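PDB 4YO7: sugar ABC transporter (Sugar-binding protein) from Bacillus halodurans, which binds myo-inositol and probably serves as the extracellular solute-binding component of a sugar ABC transporter. Local coordinates for residues V50-L55 and T60-A65; H180-M185 and A208-S213; R217-W222 and D230-N235; M239-I244 and T264-E269; L245-V250 and D254-A259. One frame throughout, in Å; residues are numbered along the deposited sequence.

Contact 1: V50-L55 and T60-A65; sequences VSISNL and TYMQDA
The end of strand 46-52 and the loop that follows it face the first turns of helix 57-70, the strand-to-helix half of a beta-alpha-beta unit in the six-stranded parallel sheet of a periplasmic-binding-protein fold. The backbones are nearest at the turn, where the CA atoms of L55 and T60 are 4.9 Å apart; farther along, the CA atoms of I52 and Q63 are separated by 7.7 Å. I52 points from the sheet toward the helix. Its CG1 branch runs anti to the backbone N (chi1 -164°), which carries CD1 to the CE methyl of selenomethionine M62 at 3.8 Å, the two side chains running antiparallel alongside each other. Q63 packs beside I52 with a side chain that leaves the helix anti to its backbone N and then bends at chi2 (106°). This bend lays the amide between two apolar neighbours: OE1 lies 3.6 Å from CD1 of I52, while the CD2 methyl of L55 approaches CB of Q63 at 3.8 Å and runs alongside CG and CD as far as the amide. An alanine at Q63 would keep the CB contact but is likely to open a gap beside CG2 of I52 and CD2 of L55, both of which pack on the amide end. F80 of strand 76-82 also meets Q63. At the turn the hydroxyl of T60 is hydrogen-bonded to the carbonyl O of D56; OG1 of T60 also comes within 3.2 Å of the carbonyl O of L55, at an angle too poor for a bond.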
# COMPACT_ATOMS: atom_id res chain seq x y z
N VAL A 50 3.66 14.48 -10.94
CA VAL A 50 3.36 13.29 -10.14
C VAL A 50 3.93 12.06 -10.82
O VAL A 50 3.73 11.88 -12.02
CB VAL A 50 1.86 13.12 -9.98
CG1 VAL A 50 1.49 11.93 -9.09
CG2 VAL A 50 1.28 14.39 -9.41
N SER A 51 4.64 11.24 -10.06
CA SER A 51 5.10 9.94 -10.57
C SER A 51 4.63 8.85 -9.63
O SER A 51 5.16 8.71 -8.54
CB SER A 51 6.62 9.91 -10.72
OG SER A 51 7.07 8.61 -11.12
N ILE A 52 3.64 8.08 -10.09
CA ILE A 52 3.13 6.96 -9.31
C ILE A 52 3.93 5.72 -9.72
O ILE A 52 4.33 5.61 -10.86
CB ILE A 52 1.61 6.78 -9.50
CG1 ILE A 52 1.02 5.89 -8.41
CG2 ILE A 52 1.27 6.26 -10.90
CD1 ILE A 52 -0.48 6.02 -8.28
N SER A 53 4.20 4.82 -8.78
CA SER A 53 5.02 3.64 -9.11
C SER A 53 4.42 2.79 -10.23
O SER A 53 5.15 2.33 -11.10
CB SER A 53 5.26 2.75 -7.87
OG SER A 53 4.05 2.22 -7.38
N ASN A 54 3.11 2.58 -10.17
CA ASN A 54 2.38 1.78 -11.15
C ASN A 54 0.92 1.85 -10.79
O ASN A 54 0.57 2.36 -9.73
CB ASN A 54 2.90 0.33 -11.22
CG ASN A 54 2.43 -0.56 -10.07
OD1 ASN A 54 2.47 -0.20 -8.88
ND2 ASN A 54 2.01 -1.75 -10.44
N LEU A 55 0.06 1.38 -11.69
CA LEU A 55 -1.39 1.41 -11.47
C LEU A 55 -1.91 0.03 -11.09
O LEU A 55 -2.69 -0.59 -11.81
CB LEU A 55 -2.09 1.95 -12.72
CG LEU A 55 -1.71 3.42 -12.98
CD1 LEU A 55 -2.27 3.85 -14.33
CD2 LEU A 55 -2.22 4.35 -11.90
N THR A 60 -4.55 2.30 -8.18
CA THR A 60 -5.44 2.88 -9.16
C THR A 60 -6.48 3.75 -8.48
O THR A 60 -6.82 4.84 -8.96
CB THR A 60 -6.12 1.81 -10.03
OG1 THR A 60 -5.11 1.16 -10.80
CG2 THR A 60 -7.15 2.42 -10.99
N TYR A 61 -6.99 3.30 -7.33
CA TYR A 61 -7.95 4.10 -6.58
C TYR A 61 -7.27 5.38 -6.08
O TYR A 61 -7.89 6.45 -6.06
CB TYR A 61 -8.52 3.32 -5.41
CG TYR A 61 -9.39 2.15 -5.83
CD1 TYR A 61 -10.69 2.34 -6.25
CD2 TYR A 61 -8.89 0.86 -5.82
CE1 TYR A 61 -11.48 1.27 -6.64
CE2 TYR A 61 -9.66 -0.21 -6.20
CZ TYR A 61 -10.96 0.00 -6.61
OH TYR A 61 -11.75 -1.06 -7.01
N MSE A 62 -6.01 5.28 -5.69
CA MSE A 62 -5.31 6.45 -5.17
C MSE A 62 -5.11 7.46 -6.29
O MSE A 62 -5.36 8.65 -6.10
CB MSE A 62 -3.96 6.09 -4.56
CG MSE A 62 -3.39 7.28 -3.78
SE MSE A 62 -1.59 6.88 -3.10
CE MSE A 62 -0.56 7.25 -4.72
N GLN A 63 -4.69 6.99 -7.45
CA GLN A 63 -4.48 7.87 -8.61
C GLN A 63 -5.78 8.55 -9.05
O GLN A 63 -5.78 9.73 -9.37
CB GLN A 63 -3.90 7.08 -9.77
CG GLN A 63 -3.80 7.83 -11.14
CD GLN A 63 -2.39 8.22 -11.48
OE1 GLN A 63 -1.58 8.51 -10.60
NE2 GLN A 63 -2.06 8.17 -12.76
N ASP A 64 -6.89 7.81 -9.07
CA ASP A 64 -8.19 8.40 -9.43
C ASP A 64 -8.56 9.50 -8.44
O ASP A 64 -9.12 10.54 -8.82
CB ASP A 64 -9.30 7.33 -9.47
CG ASP A 64 -9.18 6.39 -10.67
OD1 ASP A 64 -8.40 6.68 -11.61
OD2 ASP A 64 -9.88 5.35 -10.67
N ALA A 65 -8.25 9.27 -7.17
CA ALA A 65 -8.53 10.28 -6.14
C ALA A 65 -7.64 11.52 -6.31
O ALA A 65 -8.11 12.64 -6.08
CB ALA A 65 -8.35 9.69 -4.75

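Contact 2: H180-M185 and A208-S213; sequences HEAQIM and AKFDRS
F210 reaches across to H180 and A182 at the start of helix 181-195, edge first. Its chi1 of -78° sets the ring anti to its own carbonyl carbon, and from the type I' turn A208-D211 the ring projects toward the helix. H180, the N-cap residue, has a similar first torsion, and its imidazole comes up so that ND1 lies in the plane of the phenyl ring, 3.7 Å from CE2 of F210. The two planes are inclined at 56° with centroids 5.9 Å apart, an oblique pairing of rings. Beside it, the CB methyl of A182 sits near the same plane, 4.4 Å from CZ of F210, so the helix meets the rim of the phenyl ring and not a face. The turn holding F210 is closed by the backbone bond from D211 N to A208 O (2.9 Å). D211 in turn is the N-cap of helix 212-224, its OD2 accepting from the backbone N of E214. The phenyl side chain lies about 4 Å from bound myo-inositol. Placed between the end of strand 200-207 and the start of helix 212-224, F210 bridges helix 181-195 and M239 of helix 237-249.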
# COMPACT_ATOMS: atom_id res chain seq x y z
N HIS A 180 10.07 -3.60 -0.30
CA HIS A 180 9.18 -2.48 -0.05
C HIS A 180 9.05 -2.35 1.47
O HIS A 180 8.98 -3.35 2.18
CB HIS A 180 7.80 -2.70 -0.65
CG HIS A 180 7.75 -2.55 -2.14
ND1 HIS A 180 6.57 -2.29 -2.81
CD2 HIS A 180 8.70 -2.66 -3.09
CE1 HIS A 180 6.80 -2.22 -4.10
NE2 HIS A 180 8.10 -2.44 -4.31
N GLU A 181 8.96 -1.12 1.98
CA GLU A 181 8.77 -0.97 3.41
C GLU A 181 7.48 -1.62 3.87
O GLU A 181 7.41 -2.18 4.97
CB GLU A 181 8.80 0.52 3.79
CG GLU A 181 8.69 0.76 5.27
CD GLU A 181 7.30 0.92 5.81
OE1 GLU A 181 6.33 0.77 5.04
OE2 GLU A 181 7.17 1.17 7.05
N ALA A 182 6.45 -1.60 3.01
CA ALA A 182 5.16 -2.18 3.41
C ALA A 182 5.29 -3.70 3.58
O ALA A 182 4.67 -4.27 4.45
CB ALA A 182 4.08 -1.86 2.40
N GLN A 183 6.15 -4.32 2.77
CA GLN A 183 6.38 -5.75 2.88
C GLN A 183 7.12 -6.03 4.17
O GLN A 183 6.67 -6.84 5.00
CB GLN A 183 7.15 -6.29 1.66
CG GLN A 183 7.63 -7.75 1.79
CD GLN A 183 8.99 -7.88 2.46
OE1 GLN A 183 9.96 -7.21 2.06
NE2 GLN A 183 9.08 -8.75 3.46
N ILE A 184 8.25 -5.35 4.36
CA ILE A 184 9.09 -5.59 5.51
C ILE A 184 8.29 -5.39 6.78
O ILE A 184 8.36 -6.21 7.71
CB ILE A 184 10.34 -4.65 5.50
CG1 ILE A 184 11.26 -5.00 4.34
CG2 ILE A 184 11.07 -4.72 6.86
CD1 ILE A 184 12.26 -3.91 4.03
N MSE A 185 7.53 -4.31 6.83
CA MSE A 185 6.94 -3.91 8.09
C MSE A 185 5.57 -4.54 8.34
O MSE A 185 5.22 -4.77 9.50
CB MSE A 185 6.88 -2.38 8.18
CG MSE A 185 8.27 -1.77 8.25
SE MSE A 185 9.24 -2.32 9.89
CE MSE A 185 8.42 -1.11 11.14
N ALA A 208 4.62 -13.34 -2.98
CA ALA A 208 3.78 -13.38 -4.18
C ALA A 208 3.61 -11.97 -4.76
O ALA A 208 2.68 -11.69 -5.52
CB ALA A 208 2.43 -14.06 -3.90
N LYS A 209 4.57 -11.10 -4.45
CA LYS A 209 4.83 -9.90 -5.24
C LYS A 209 3.61 -8.97 -5.37
O LYS A 209 3.45 -8.31 -6.38
CB LYS A 209 5.33 -10.30 -6.63
CG LYS A 209 6.55 -11.21 -6.59
CD LYS A 209 6.97 -11.67 -7.98
CE LYS A 209 8.17 -12.60 -7.92
NZ LYS A 209 9.46 -11.89 -8.01
N PHE A 210 2.80 -8.91 -4.32
CA PHE A 210 1.56 -8.12 -4.25
C PHE A 210 0.57 -8.46 -5.36
O PHE A 210 -0.37 -7.68 -5.60
CB PHE A 210 1.87 -6.62 -4.29
CG PHE A 210 2.35 -6.04 -2.98
CD1 PHE A 210 1.81 -6.42 -1.75
CD2 PHE A 210 3.33 -5.06 -2.98
CE1 PHE A 210 2.22 -5.84 -0.58
CE2 PHE A 210 3.75 -4.50 -1.81
CZ PHE A 210 3.20 -4.90 -0.60
N ASP A 211 0.73 -9.64 -5.97
CA ASP A 211 0.00 -10.01 -7.19
C ASP A 211 -0.98 -11.18 -6.98
O ASP A 211 -0.66 -12.16 -6.31
CB ASP A 211 1.02 -10.35 -8.29
CG ASP A 211 0.37 -10.65 -9.61
OD1 ASP A 211 -0.01 -9.69 -10.29
OD2 ASP A 211 0.23 -11.84 -9.95
N ARG A 212 -2.19 -11.05 -7.51
CA ARG A 212 -3.21 -12.09 -7.38
C ARG A 212 -2.82 -13.41 -8.03
O ARG A 212 -2.96 -14.47 -7.42
CB ARG A 212 -4.54 -11.63 -7.98
CG ARG A 212 -5.73 -12.49 -7.61
CD ARG A 212 -7.01 -12.01 -8.29
NE ARG A 212 -7.36 -10.66 -7.88
CZ ARG A 212 -8.57 -10.14 -8.00
NH1 ARG A 212 -9.55 -10.87 -8.51
NH2 ARG A 212 -8.80 -8.90 -7.59
N SER A 213 -2.35 -13.37 -9.26
CA SER A 213 -2.03 -14.62 -9.94
C SER A 213 -0.83 -15.30 -9.26
O SER A 213 -0.79 -16.53 -9.14
CB SER A 213 -1.77 -14.37 -11.44
OG SER A 213 -0.69 -13.47 -11.60

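Contact 3: R217-W222 and D230-N235; sequences RLMENW and DAVVAN
Selenomethionine M219 leaves its helix with CG anti to the backbone N (chi1 -172°), then bends at chi2 (73°) and again at chi3, and this folded course brings its selenium to V232 although CB itself does not point at the strand. SE stands 3.6 Å from CG2 of V232, with the CE methyl of M219 a little farther off at 4.2 Å from the same carbon; the side chains meet at a slant. V232 directs its two methyls to different partners. While CG2 receives M219, CG1, anti to the backbone N, is met by the indole of W222: CZ3 of W222 lies 4.4 Å from CG1 of V232, which sits near the indole plane at the ring's edge. One face of that indole is occupied by L218 from the preceding turn, whose CG lies over the ring centre, 3.8 Å above the plane. No hydrogen bond crosses between the segments, and the packing is wholly apolar. Helix 212-224 thus lies against strand 231-234 of the four-stranded parallel sheet. W222 also touches A172 and M174 of the adjoining strand 169-175, M219 meets A243 and A246 of helix 237-249, and V232 packs on V256, just ahead of the edge strand 257-259.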
# COMPACT_ATOMS: atom_id res chain seq x y z
N ARG A 217 -0.51 -19.08 -7.38
CA ARG A 217 0.53 -20.05 -7.68
C ARG A 217 1.25 -20.44 -6.42
O ARG A 217 1.47 -21.61 -6.17
CB ARG A 217 1.53 -19.51 -8.72
CG ARG A 217 2.65 -20.50 -9.05
CD ARG A 217 3.47 -20.06 -10.26
NE ARG A 217 4.28 -18.87 -9.96
CZ ARG A 217 5.54 -18.90 -9.54
NH1 ARG A 217 6.19 -20.05 -9.36
NH2 ARG A 217 6.17 -17.76 -9.29
N LEU A 218 1.56 -19.46 -5.58
CA LEU A 218 2.24 -19.73 -4.34
C LEU A 218 1.37 -20.62 -3.45
O LEU A 218 1.85 -21.61 -2.89
CB LEU A 218 2.60 -18.43 -3.62
CG LEU A 218 3.29 -18.55 -2.26
CD1 LEU A 218 4.52 -19.47 -2.35
CD2 LEU A 218 3.64 -17.15 -1.73
N MSE A 219 0.09 -20.28 -3.31
CA MSE A 219 -0.81 -21.11 -2.51
C MSE A 219 -0.86 -22.55 -3.04
O MSE A 219 -0.87 -23.50 -2.25
CB MSE A 219 -2.21 -20.53 -2.50
CG MSE A 219 -3.16 -21.21 -1.55
SE MSE A 219 -2.76 -20.76 0.28
CE MSE A 219 -2.24 -22.50 0.89
N GLU A 220 -0.93 -22.70 -4.36
CA GLU A 220 -0.93 -24.01 -4.98
C GLU A 220 0.30 -24.82 -4.56
O GLU A 220 0.18 -26.00 -4.21
CB GLU A 220 -0.98 -23.89 -6.50
CG GLU A 220 -2.36 -23.55 -7.07
CD GLU A 220 -2.35 -23.22 -8.57
OE1 GLU A 220 -1.26 -23.22 -9.19
OE2 GLU A 220 -3.43 -22.96 -9.12
N ASN A 221 1.46 -24.19 -4.62
CA ASN A 221 2.71 -24.84 -4.25
C ASN A 221 2.72 -25.21 -2.77
O ASN A 221 3.15 -26.29 -2.38
CB ASN A 221 3.90 -23.96 -4.62
CG ASN A 221 4.09 -23.85 -6.13
OD1 ASN A 221 3.55 -24.67 -6.88
ND2 ASN A 221 4.85 -22.88 -6.57
N TRP A 222 2.22 -24.31 -1.94
CA TRP A 222 2.14 -24.58 -0.53
C TRP A 222 1.23 -25.76 -0.22
O TRP A 222 1.55 -26.58 0.64
CB TRP A 222 1.64 -23.35 0.19
CG TRP A 222 2.70 -22.29 0.43
CD1 TRP A 222 4.06 -22.40 0.26
CD2 TRP A 222 2.47 -20.98 0.94
NE1 TRP A 222 4.68 -21.23 0.63
CE2 TRP A 222 3.72 -20.34 1.05
CE3 TRP A 222 1.32 -20.27 1.30
CZ2 TRP A 222 3.85 -19.04 1.53
CZ3 TRP A 222 1.46 -18.99 1.77
CH2 TRP A 222 2.70 -18.39 1.87
N ASP A 230 -3.10 -23.30 9.03
CA ASP A 230 -4.35 -22.91 9.67
C ASP A 230 -4.79 -21.51 9.24
O ASP A 230 -5.98 -21.20 9.28
CB ASP A 230 -4.22 -22.99 11.18
CG ASP A 230 -3.95 -24.39 11.65
OD1 ASP A 230 -4.80 -25.26 11.41
OD2 ASP A 230 -2.88 -24.63 12.23
N ALA A 231 -3.83 -20.68 8.82
CA ALA A 231 -4.12 -19.32 8.34
C ALA A 231 -3.10 -18.90 7.31
O ALA A 231 -1.91 -19.19 7.44
CB ALA A 231 -4.12 -18.34 9.48
N VAL A 232 -3.60 -18.22 6.29
CA VAL A 232 -2.78 -17.61 5.26
C VAL A 232 -2.92 -16.11 5.46
O VAL A 232 -4.02 -15.58 5.40
CB VAL A 232 -3.21 -18.03 3.85
CG1 VAL A 232 -2.43 -17.23 2.78
CG2 VAL A 232 -3.01 -19.52 3.68
N VAL A 233 -1.81 -15.45 5.74
CA VAL A 233 -1.81 -14.05 6.12
C VAL A 233 -0.96 -13.31 5.11
O VAL A 233 0.25 -13.52 5.02
CB VAL A 233 -1.29 -13.87 7.57
CG1 VAL A 233 -1.36 -12.44 7.97
CG2 VAL A 233 -2.13 -14.71 8.52
N ALA A 234 -1.61 -12.46 4.32
CA ALA A 234 -0.96 -11.83 3.17
C ALA A 234 -0.76 -10.35 3.37
O ALA A 234 -1.62 -9.67 3.91
CB ALA A 234 -1.79 -12.06 1.92
N ASN A 235 0.38 -9.85 2.92
CA ASN A 235 0.68 -8.43 3.00
C ASN A 235 -0.31 -7.54 2.21
O ASN A 235 -0.32 -6.31 2.43
CB ASN A 235 2.09 -8.12 2.46
CG ASN A 235 3.26 -8.53 3.37
OD1 ASN A 235 4.43 -8.38 2.94
ND2 ASN A 235 3.01 -9.03 4.58

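Contact 4: M239-I244 and T264-E269; sequences MALGAI and TPAALE
L241 carries the packing of helix 237-249 against the first turn of helix 265-272, meeting A266 and A267. Along the first segment, M239 and A240 precede it and turn to other neighbours: the selenomethionine M239 packs on A208 and on M174 of strand 169-175. L241 then points toward the second helix. Its CG lies anti to the carbonyl carbon, beside the backbone N (chi1 -69°), and the extended second torsion (174°) sends CD1 outward to the CB methyl of A266 at 3.8 Å. The same CD1 comes within 4.2 Å of the backbone N of A267, and CD2 of L241 lies at a like distance from the carbonyl O of A266, so both methyls also rest against the backbone of the second helix. The CA atoms of L241 and A267 are 7.1 Å apart, a short backbone separation, consistent with the small alanine side chains at A266 and A267. Next, A243 packs on M219 of helix 212-224, and I244 points toward the second helix without touching it, packing on K275. On the opposing side T264 is the N-cap: its OG1 accepts from A267 N at 3.2 Å, with an N-H...O angle of 154°, while its own backbone N donates to OD2 of D237. R212 of helix 212-224 touches both L241 and A266. Chemically, the joint between the helices is one of methyl packing without a hydrogen bond across it; T264 caps the A267 N-H from within the second segment, and L241 contributes van der Waals packing across the pair.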
# COMPACT_ATOMS: atom_id res chain seq x y z
N MSE A 239 -2.98 -10.67 -3.06
CA MSE A 239 -2.40 -12.00 -2.82
C MSE A 239 -3.38 -12.91 -2.09
O MSE A 239 -3.49 -14.10 -2.44
CB MSE A 239 -1.09 -11.90 -2.05
CG MSE A 239 -0.01 -11.29 -2.92
SE MSE A 239 1.71 -11.19 -2.00
CE MSE A 239 1.23 -10.13 -0.45
N ALA A 240 -4.10 -12.36 -1.12
CA ALA A 240 -5.09 -13.13 -0.37
C ALA A 240 -6.17 -13.65 -1.30
O ALA A 240 -6.60 -14.79 -1.17
CB ALA A 240 -5.70 -12.29 0.74
N LEU A 241 -6.58 -12.82 -2.25
CA LEU A 241 -7.62 -13.22 -3.21
C LEU A 241 -7.11 -14.35 -4.12
O LEU A 241 -7.86 -15.26 -4.49
CB LEU A 241 -8.06 -12.02 -4.04
CG LEU A 241 -8.85 -10.96 -3.25
CD1 LEU A 241 -9.13 -9.73 -4.11
CD2 LEU A 241 -10.17 -11.49 -2.67
N GLY A 242 -5.83 -14.30 -4.47
CA GLY A 242 -5.22 -15.39 -5.20
C GLY A 242 -5.18 -16.68 -4.40
O GLY A 242 -5.46 -17.75 -4.91
N ALA A 243 -4.84 -16.57 -3.12
CA ALA A 243 -4.82 -17.76 -2.27
C ALA A 243 -6.20 -18.39 -2.16
O ALA A 243 -6.35 -19.62 -2.17
CB ALA A 243 -4.30 -17.41 -0.92
N ILE A 244 -7.21 -17.54 -2.06
CA ILE A 244 -8.59 -17.99 -1.99
C ILE A 244 -8.96 -18.81 -3.23
O ILE A 244 -9.58 -19.86 -3.12
CB ILE A 244 -9.56 -16.78 -1.82
CG1 ILE A 244 -9.48 -16.27 -0.38
CG2 ILE A 244 -11.00 -17.14 -2.20
CD1 ILE A 244 -10.02 -14.89 -0.15
N THR A 264 -9.78 -3.30 -0.38
CA THR A 264 -10.25 -2.91 -1.70
C THR A 264 -11.68 -3.40 -1.93
O THR A 264 -12.16 -4.29 -1.23
CB THR A 264 -9.39 -3.49 -2.83
OG1 THR A 264 -9.41 -4.92 -2.74
CG2 THR A 264 -7.96 -2.98 -2.76
N PRO A 265 -12.36 -2.82 -2.91
CA PRO A 265 -13.69 -3.35 -3.19
C PRO A 265 -13.71 -4.84 -3.51
O PRO A 265 -14.64 -5.53 -3.08
CB PRO A 265 -14.15 -2.50 -4.38
CG PRO A 265 -13.53 -1.17 -4.13
CD PRO A 265 -12.15 -1.52 -3.57
N ALA A 266 -12.72 -5.33 -4.25
CA ALA A 266 -12.62 -6.76 -4.53
C ALA A 266 -12.53 -7.56 -3.24
O ALA A 266 -13.13 -8.60 -3.12
CB ALA A 266 -11.41 -7.05 -5.41
N ALA A 267 -11.75 -7.07 -2.28
CA ALA A 267 -11.58 -7.76 -1.01
C ALA A 267 -12.88 -7.76 -0.21
O ALA A 267 -13.24 -8.76 0.40
CB ALA A 267 -10.46 -7.11 -0.21
N LEU A 268 -13.58 -6.63 -0.21
CA LEU A 268 -14.79 -6.52 0.58
C LEU A 268 -15.86 -7.45 0.02
O LEU A 268 -16.61 -8.05 0.78
CB LEU A 268 -15.30 -5.07 0.62
CG LEU A 268 -14.37 -4.07 1.31
CD1 LEU A 268 -14.91 -2.67 1.11
CD2 LEU A 268 -14.23 -4.38 2.79
N GLU A 269 -15.88 -7.61 -1.31
CA GLU A 269 -16.80 -8.54 -1.94
C GLU A 269 -16.47 -9.97 -1.52
O GLU A 269 -17.36 -10.78 -1.28
CB GLU A 269 -16.75 -8.41 -3.46
CG GLU A 269 -17.79 -9.26 -4.18
CD GLU A 269 -17.42 -9.56 -5.63
OE1 GLU A 269 -16.49 -8.91 -6.16
OE2 GLU A 269 -18.06 -10.45 -6.23

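Contact 5: L245-V250 and D254-A259; sequences LALEAV and DDVIVA. With MG (magnesium ion), chain C.
A beta-alpha-beta crossover of the four-stranded parallel sheet, strand 231-234 to helix 237-249 to strand 257-259, closes here next to a magnesium site. L247, on the last turns of the helix, points toward the returning chain and spreads its two methyls over two valines. CD1 of L247 meets CG2 of V258 at 3.7 Å, the two side chains lying alongside with their ends pointing opposite ways, whereas CD2 of L247 approaches CG2 of V256 more loosely, at 4.1 Å, and there the two side chains are roughly perpendicular. In both valines CG2 lies anti to the carbonyl carbon; V256 (chi1 180°) and V258 (chi1 -175°) therefore present the same branch to the leucine, while I257 between them points away. V256 has a double part, its side chain packing inward on L247 and on V232 as its carbonyl turns to the metal. L253 adds a second backbone carbonyl oxygen to the site, and V258 N is hydrogen-bonded to OD2 of D277. Three waters complete the observed ligands, each 2.1 Å from the magnesium ion, and the carbonyl O of V256 binds that ion at 2.3 Å.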
# COMPACT_ATOMS: atom_id res chain seq x y z
N LEU A 245 -8.57 -18.33 -4.41
CA LEU A 245 -8.84 -19.07 -5.64
C LEU A 245 -8.22 -20.46 -5.59
O LEU A 245 -8.83 -21.44 -6.04
CB LEU A 245 -8.31 -18.32 -6.86
CG LEU A 245 -9.02 -17.02 -7.23
CD1 LEU A 245 -8.24 -16.26 -8.28
CD2 LEU A 245 -10.41 -17.32 -7.73
N ALA A 246 -7.01 -20.55 -5.06
CA ALA A 246 -6.36 -21.85 -4.98
C ALA A 246 -7.02 -22.75 -3.95
O ALA A 246 -7.20 -23.95 -4.18
CB ALA A 246 -4.89 -21.67 -4.67
N LEU A 247 -7.36 -22.18 -2.80
CA LEU A 247 -8.00 -22.95 -1.74
C LEU A 247 -9.37 -23.42 -2.22
O LEU A 247 -9.74 -24.58 -2.02
CB LEU A 247 -8.13 -22.12 -0.46
CG LEU A 247 -6.83 -21.83 0.30
CD1 LEU A 247 -6.97 -20.60 1.19
CD2 LEU A 247 -6.44 -23.10 1.08
N GLU A 248 -10.11 -22.55 -2.89
CA GLU A 248 -11.44 -22.91 -3.41
C GLU A 248 -11.36 -24.09 -4.34
O GLU A 248 -12.24 -24.96 -4.33
CB GLU A 248 -12.07 -21.76 -4.19
CG GLU A 248 -12.93 -20.86 -3.37
CD GLU A 248 -13.56 -19.75 -4.20
OE1 GLU A 248 -12.97 -19.38 -5.24
OE2 GLU A 248 -14.63 -19.26 -3.81
N ALA A 249 -10.31 -24.11 -5.15
CA ALA A 249 -10.15 -25.12 -6.19
C ALA A 249 -10.01 -26.54 -5.65
O ALA A 249 -10.34 -27.50 -6.35
CB ALA A 249 -8.96 -24.79 -7.05
N VAL A 250 -9.51 -26.68 -4.42
CA VAL A 250 -9.34 -28.00 -3.80
C VAL A 250 -10.28 -28.19 -2.61
O VAL A 250 -10.09 -29.11 -1.81
CB VAL A 250 -7.88 -28.23 -3.33
CG1 VAL A 250 -6.94 -28.26 -4.52
CG2 VAL A 250 -7.43 -27.19 -2.30
N ASP A 254 -12.77 -23.64 3.63
CA ASP A 254 -13.41 -23.57 4.95
C ASP A 254 -12.48 -24.02 6.08
O ASP A 254 -12.77 -23.79 7.26
CB ASP A 254 -14.69 -24.41 4.96
CG ASP A 254 -15.70 -23.95 3.92
OD1 ASP A 254 -16.48 -23.01 4.22
OD2 ASP A 254 -15.72 -24.51 2.80
N ASP A 255 -11.34 -24.61 5.73
CA ASP A 255 -10.38 -25.11 6.72
C ASP A 255 -9.25 -24.13 7.05
O ASP A 255 -8.39 -24.43 7.88
CB ASP A 255 -9.76 -26.41 6.23
CG ASP A 255 -10.74 -27.55 6.24
OD1 ASP A 255 -10.85 -28.21 7.29
OD2 ASP A 255 -11.39 -27.79 5.20
N VAL A 256 -9.23 -22.99 6.38
CA VAL A 256 -8.12 -22.06 6.50
C VAL A 256 -8.65 -20.64 6.67
O VAL A 256 -9.56 -20.25 5.96
CB VAL A 256 -7.19 -22.15 5.24
CG1 VAL A 256 -6.06 -21.22 5.33
CG2 VAL A 256 -6.64 -23.55 5.11
N ILE A 257 -8.10 -19.90 7.63
CA ILE A 257 -8.40 -18.48 7.77
C ILE A 257 -7.55 -17.72 6.74
O ILE A 257 -6.37 -18.01 6.60
CB ILE A 257 -8.10 -18.00 9.23
CG1 ILE A 257 -9.09 -18.66 10.20
CG2 ILE A 257 -8.17 -16.47 9.35
CD1 ILE A 257 -8.84 -18.34 11.65
N VAL A 258 -8.16 -16.79 6.01
CA VAL A 258 -7.43 -15.96 5.04
C VAL A 258 -7.53 -14.50 5.43
O VAL A 258 -8.61 -13.99 5.75
CB VAL A 258 -7.96 -16.15 3.60
CG1 VAL A 258 -7.12 -15.39 2.58
CG2 VAL A 258 -7.99 -17.64 3.25
N ALA A 259 -6.39 -13.82 5.38
CA ALA A 259 -6.31 -12.40 5.72
C ALA A 259 -5.53 -11.62 4.67
O ALA A 259 -4.51 -12.09 4.15
CB ALA A 259 -5.67 -12.25 7.09
MG MG C . -11.72 -19.89 5.27
O HOH W 1 -11.70 -17.92 4.58
O HOH W 2 -12.53 -19.55 7.18
O HOH W 3 -13.76 -19.68 4.91

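The five contacts follow the two-lobed architecture of the fold. Contact 1 comes first along the chain and belongs to the six-stranded sheet; contacts 2 to 5 lie around the four-stranded sheet. Contacts 2 and 3 share helix 212-224, contacts 4 and 5 share helix 237-249, and contact 5 is nested within the loop that contact 4 closes. Contacts 3 and 5 have centres about 9 Å apart, and their strands are sheet neighbours. Contact 1 touches contact 4 through Y61 and P265. The inositol lies in the cleft between the lobes, as in this family: contact 2 borders it through F210, whereas contact 5 carries a magnesium site, its centre about 30 Å from that of contact 1.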